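Local structure of dephospho-CoA kinase (Legionella pneumophila subsp. pneumophila, 4TTR) at residues 24-29 and 143-147; 35-41 and 200-204. The protein probably phosphorylates the 3'-hydroxyl of dephospho-CoA with ATP, the last step of coenzyme A biosynthesis. All coordinates share one frame; numbering follows the deposited sequence.

Contact 1 of 2, residues 24-29 and 143-147; sequences NIASGK and LVIAP. With BU2 (1,3-butanediol), chain B.
Asn24 N donates to Val144 O over 3.0 Å, with an N-H...O angle of 148°. This backbone bond links the start of the loop to strand 140-145.

Within 24-29 the polar contacts are weaker. Asn24 to Ser27 form a type II beta turn. Ser27 OG reaches back to Asn24 O in a weak hydrogen bond of 3.2 Å. A chi1 of 61° sets the hydroxyl between the backbone N and the carbonyl carbon, from where it reaches Asn24 O.

The segment 24-29 is most of the P-loop, or Walker A motif, which runs from strand 18-23 into helix 29-38. Its residues 26-29 are predicted to bind ATP. Here they line the 1,3-butanediol site, where Gly28 CA lies 3.5 Å from C1 of the diol.

The remaining contacts are van der Waals. The amide of Asn24 crosses Ile145 obliquely: Asn24 OD1 is 3.5 Å from Ile145 CA, and Asn24 ND2 is 3.5 Å from Ile145 CB. Ser27 CB packs on Val144 CG1 at 3.9 Å. Ala146 CB fits against two loop carbonyls, Ala26 O at 3.7 Å and Ser27 O at 3.9 Å from it. Both oxygens also accept from outside the segments: Ala26 O from Arg154 NH2, and Ser27 O from Asn189 ND2.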
# COMPACT_ATOMS: atom_id res chain seq x y z
N ASN A 24 -2.41 5.83 -5.26
CA ASN A 24 -3.33 5.32 -6.25
C ASN A 24 -2.56 4.44 -7.23
O ASN A 24 -1.42 4.06 -6.98
CB ASN A 24 -4.08 6.46 -6.97
CG ASN A 24 -3.18 7.36 -7.82
OD1 ASN A 24 -2.00 7.10 -8.00
ND2 ASN A 24 -3.77 8.42 -8.35
N ILE A 25 -3.19 4.13 -8.34
CA ILE A 25 -2.69 3.08 -9.21
C ILE A 25 -1.53 3.61 -10.04
O ILE A 25 -1.61 4.69 -10.62
CB ILE A 25 -3.84 2.54 -10.10
CG1 ILE A 25 -4.89 1.86 -9.22
CG2 ILE A 25 -3.33 1.54 -11.12
CD1 ILE A 25 -5.82 2.82 -8.43
N ALA A 26 -0.43 2.85 -10.05
CA ALA A 26 0.78 3.24 -10.77
C ALA A 26 1.26 4.62 -10.33
O ALA A 26 1.69 5.44 -11.14
CB ALA A 26 0.53 3.23 -12.27
N SER A 27 1.17 4.88 -9.02
CA SER A 27 1.50 6.18 -8.46
C SER A 27 3.00 6.42 -8.33
O SER A 27 3.45 7.56 -8.35
CB SER A 27 0.86 6.33 -7.08
OG SER A 27 1.36 5.34 -6.19
N GLY A 28 3.76 5.34 -8.16
CA GLY A 28 5.18 5.45 -7.90
C GLY A 28 5.49 5.21 -6.44
O GLY A 28 6.58 5.56 -5.97
N LYS A 29 4.55 4.62 -5.70
CA LYS A 29 4.63 4.65 -4.24
C LYS A 29 5.71 3.72 -3.68
O LYS A 29 6.29 4.01 -2.64
CB LYS A 29 3.27 4.33 -3.62
CG LYS A 29 2.96 2.87 -3.35
CD LYS A 29 1.83 2.76 -2.34
CE LYS A 29 1.51 1.32 -1.99
NZ LYS A 29 0.19 0.90 -2.54
N LEU A 143 -0.36 10.30 0.71
CA LEU A 143 -0.97 9.73 -0.48
C LEU A 143 -0.18 10.13 -1.72
O LEU A 143 -0.03 11.31 -2.02
CB LEU A 143 -2.42 10.20 -0.60
CG LEU A 143 -3.14 9.95 -1.93
CD1 LEU A 143 -3.10 8.48 -2.32
CD2 LEU A 143 -4.57 10.46 -1.84
N VAL A 144 0.35 9.13 -2.42
CA VAL A 144 1.10 9.36 -3.64
C VAL A 144 0.19 9.18 -4.84
O VAL A 144 -0.48 8.16 -4.97
CB VAL A 144 2.30 8.40 -3.77
CG1 VAL A 144 3.13 8.73 -5.01
CG2 VAL A 144 3.15 8.46 -2.52
N ILE A 145 0.15 10.18 -5.72
CA ILE A 145 -0.66 10.10 -6.92
C ILE A 145 0.15 10.47 -8.16
O ILE A 145 1.12 11.21 -8.08
CB ILE A 145 -1.91 11.01 -6.84
CG1 ILE A 145 -1.52 12.48 -6.70
CG2 ILE A 145 -2.78 10.60 -5.67
CD1 ILE A 145 -2.52 13.41 -7.31
N ALA A 146 -0.26 9.92 -9.29
CA ALA A 146 0.36 10.24 -10.57
C ALA A 146 -0.73 10.67 -11.54
O ALA A 146 -1.83 10.12 -11.52
CB ALA A 146 1.12 9.05 -11.10
N PRO A 147 -0.43 11.65 -12.40
CA PRO A 147 -1.47 12.06 -13.36
C PRO A 147 -1.85 10.93 -14.31
O PRO A 147 -1.07 10.00 -14.52
CB PRO A 147 -0.82 13.23 -14.10
CG PRO A 147 0.64 13.08 -13.89
CD PRO A 147 0.81 12.43 -12.55
C1 BU2 B . 5.98 2.06 -8.10
O1 BU2 B . 6.47 1.92 -9.42
C2 BU2 B . 5.05 0.92 -7.76
C3 BU2 B . 3.73 1.49 -7.29
O3 BU2 B . 2.98 1.87 -8.42
C4 BU2 B . 2.98 0.45 -6.50

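Contact 2 of 2, residues 35-41 and 200-204; sequences FFSELGI and VNKLH
Phe35 meets Val200 through its CB, which lies 3.8 Å from Val200 CG1. Its ring leads away from the helix segment 200-204 and touches Leu196 and Lys197, earlier in the same helix.

Phe36 follows and presents a ring face. Val200 CG1 stands over the centre of that face in a CH-pi contact, 3.7 Å from the Phe36 ring centroid and only 7° off the ring normal. Val200 directs this methyl at both phenylalanines because its chi1 of 167° sets CG1 opposite the backbone N. Leu203 CB approaches the edge of the Phe36 ring, 4.0 Å from Phe36 CZ.

Leu39 comes next to touch the partner helix. Leu39 CD1 is placed over one face of the His204 imidazole, 4.1 Å from the His204 ring centroid and 29° off the normal. This is a second CH-pi contact. The other branch, Leu39 CD2, comes to 4.2 Å from Asn201 ND2.

Gly40 has a positive phi and is the C-prime residue of a Schellman motif. Ile41 N bonds to Phe36 O, and Gly40 N to Ser37 O. Phe36 O also accepts from Leu39 N, so it has two donors.

Past this helix end, Ile41 packs on His204. Ile41 CD1 lies at the edge of the imidazole, in its plane, 3.7 Å from His204 CE1. The ring is also held through His204 ND1, which hydrogen-bonds to Tyr121 OH.

The arrangement is an apolar helix-helix interface on one side of the parallel sheet of a P-loop kinase. It packs the C-terminal end of helix 29-38, the helix that follows the P-loop, against the long helix 192-213.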
# COMPACT_ATOMS: atom_id res chain seq x y z
N PHE A 35 12.88 5.49 -1.38
CA PHE A 35 13.57 6.75 -1.09
C PHE A 35 13.55 7.03 0.41
O PHE A 35 14.56 7.46 0.97
CB PHE A 35 12.95 7.91 -1.88
CG PHE A 35 13.40 7.99 -3.32
CD1 PHE A 35 14.73 7.81 -3.67
CD2 PHE A 35 12.48 8.25 -4.33
CE1 PHE A 35 15.13 7.88 -4.99
CE2 PHE A 35 12.88 8.32 -5.65
CZ PHE A 35 14.21 8.13 -5.98
N PHE A 36 12.42 6.78 1.06
CA PHE A 36 12.35 6.91 2.52
C PHE A 36 13.29 5.91 3.18
O PHE A 36 13.97 6.24 4.16
CB PHE A 36 10.92 6.70 3.02
CG PHE A 36 10.07 7.94 2.95
CD1 PHE A 36 10.28 8.97 3.85
CD2 PHE A 36 9.09 8.08 1.99
CE1 PHE A 36 9.51 10.12 3.79
CE2 PHE A 36 8.32 9.22 1.93
CZ PHE A 36 8.53 10.25 2.83
N SER A 37 13.33 4.71 2.63
CA SER A 37 14.20 3.66 3.15
C SER A 37 15.65 4.11 3.10
O SER A 37 16.42 3.91 4.04
CB SER A 37 14.01 2.37 2.33
OG SER A 37 14.38 1.23 3.09
N GLU A 38 16.02 4.73 1.98
CA GLU A 38 17.40 5.13 1.75
C GLU A 38 17.79 6.34 2.59
O GLU A 38 18.97 6.67 2.68
CB GLU A 38 17.60 5.41 0.26
CG GLU A 38 17.52 4.15 -0.59
CD GLU A 38 17.44 4.44 -2.08
OE1 GLU A 38 17.50 5.63 -2.47
OE2 GLU A 38 17.33 3.48 -2.87
N LEU A 39 16.81 6.99 3.21
CA LEU A 39 17.07 8.07 4.15
C LEU A 39 17.17 7.54 5.58
O LEU A 39 17.21 8.32 6.53
CB LEU A 39 15.98 9.14 4.06
CG LEU A 39 16.03 10.01 2.80
CD1 LEU A 39 14.72 10.76 2.62
CD2 LEU A 39 17.20 10.98 2.85
N GLY A 40 17.19 6.22 5.71
CA GLY A 40 17.38 5.58 7.00
C GLY A 40 16.10 5.38 7.77
O GLY A 40 16.13 5.11 8.97
N ILE A 41 14.96 5.52 7.10
CA ILE A 41 13.67 5.34 7.75
C ILE A 41 13.22 3.88 7.65
O ILE A 41 13.30 3.27 6.58
CB ILE A 41 12.58 6.25 7.13
CG1 ILE A 41 12.99 7.72 7.25
CG2 ILE A 41 11.23 6.01 7.81
CD1 ILE A 41 13.28 8.19 8.68
N VAL A 200 10.35 13.69 -1.63
CA VAL A 200 10.47 12.79 -0.49
C VAL A 200 11.40 13.39 0.56
O VAL A 200 11.13 13.29 1.76
CB VAL A 200 10.98 11.40 -0.93
CG1 VAL A 200 11.40 10.56 0.28
CG2 VAL A 200 9.90 10.66 -1.71
N ASN A 201 12.49 14.01 0.12
CA ASN A 201 13.42 14.65 1.03
C ASN A 201 12.73 15.71 1.90
O ASN A 201 12.93 15.75 3.10
CB ASN A 201 14.58 15.29 0.26
CG ASN A 201 15.89 14.56 0.49
OD1 ASN A 201 16.65 14.91 1.39
ND2 ASN A 201 16.15 13.54 -0.32
N LYS A 202 11.92 16.56 1.28
CA LYS A 202 11.23 17.62 2.02
C LYS A 202 10.20 17.05 2.98
O LYS A 202 10.00 17.59 4.07
CB LYS A 202 10.57 18.60 1.06
CG LYS A 202 11.56 19.40 0.23
CD LYS A 202 10.94 20.68 -0.29
CE LYS A 202 11.68 21.19 -1.52
NZ LYS A 202 11.41 20.35 -2.72
N LEU A 203 9.54 15.96 2.59
CA LEU A 203 8.58 15.30 3.47
C LEU A 203 9.32 14.69 4.65
O LEU A 203 8.88 14.80 5.80
CB LEU A 203 7.80 14.22 2.72
CG LEU A 203 6.80 14.71 1.67
CD1 LEU A 203 6.30 13.56 0.80
CD2 LEU A 203 5.63 15.42 2.33
N HIS A 204 10.45 14.05 4.36
CA HIS A 204 11.32 13.48 5.38
C HIS A 204 11.69 14.52 6.43
O HIS A 204 11.56 14.27 7.63
CB HIS A 204 12.57 12.89 4.71
CG HIS A 204 13.65 12.50 5.67
ND1 HIS A 204 13.51 11.47 6.57
CD2 HIS A 204 14.90 12.99 5.85
CE1 HIS A 204 14.62 11.35 7.28
NE2 HIS A 204 15.48 12.25 6.85

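How the contacts relate
From the N terminus, strand 18-23 enters the loop 24-29, and helix 29-38 leads on to 35-41. The chain then passes through edge strand 42-45, several helices and strand 122-125 before 143-147 closes contact 1 across 113 residues. Helix 192-213 later brings 200-204 back to 35-41, closing contact 2 across 158 residues. The two closures cross, because their segments alternate along the chain. Contact 1 ties the P-loop to the end of neighbouring strand 140-145. Contact 2 ties the far end of the P-loop helix to the last helix. Their centres are about 17 Å apart, with nearest atoms about 7 Å apart. Helix 29-38 is the direct link between them.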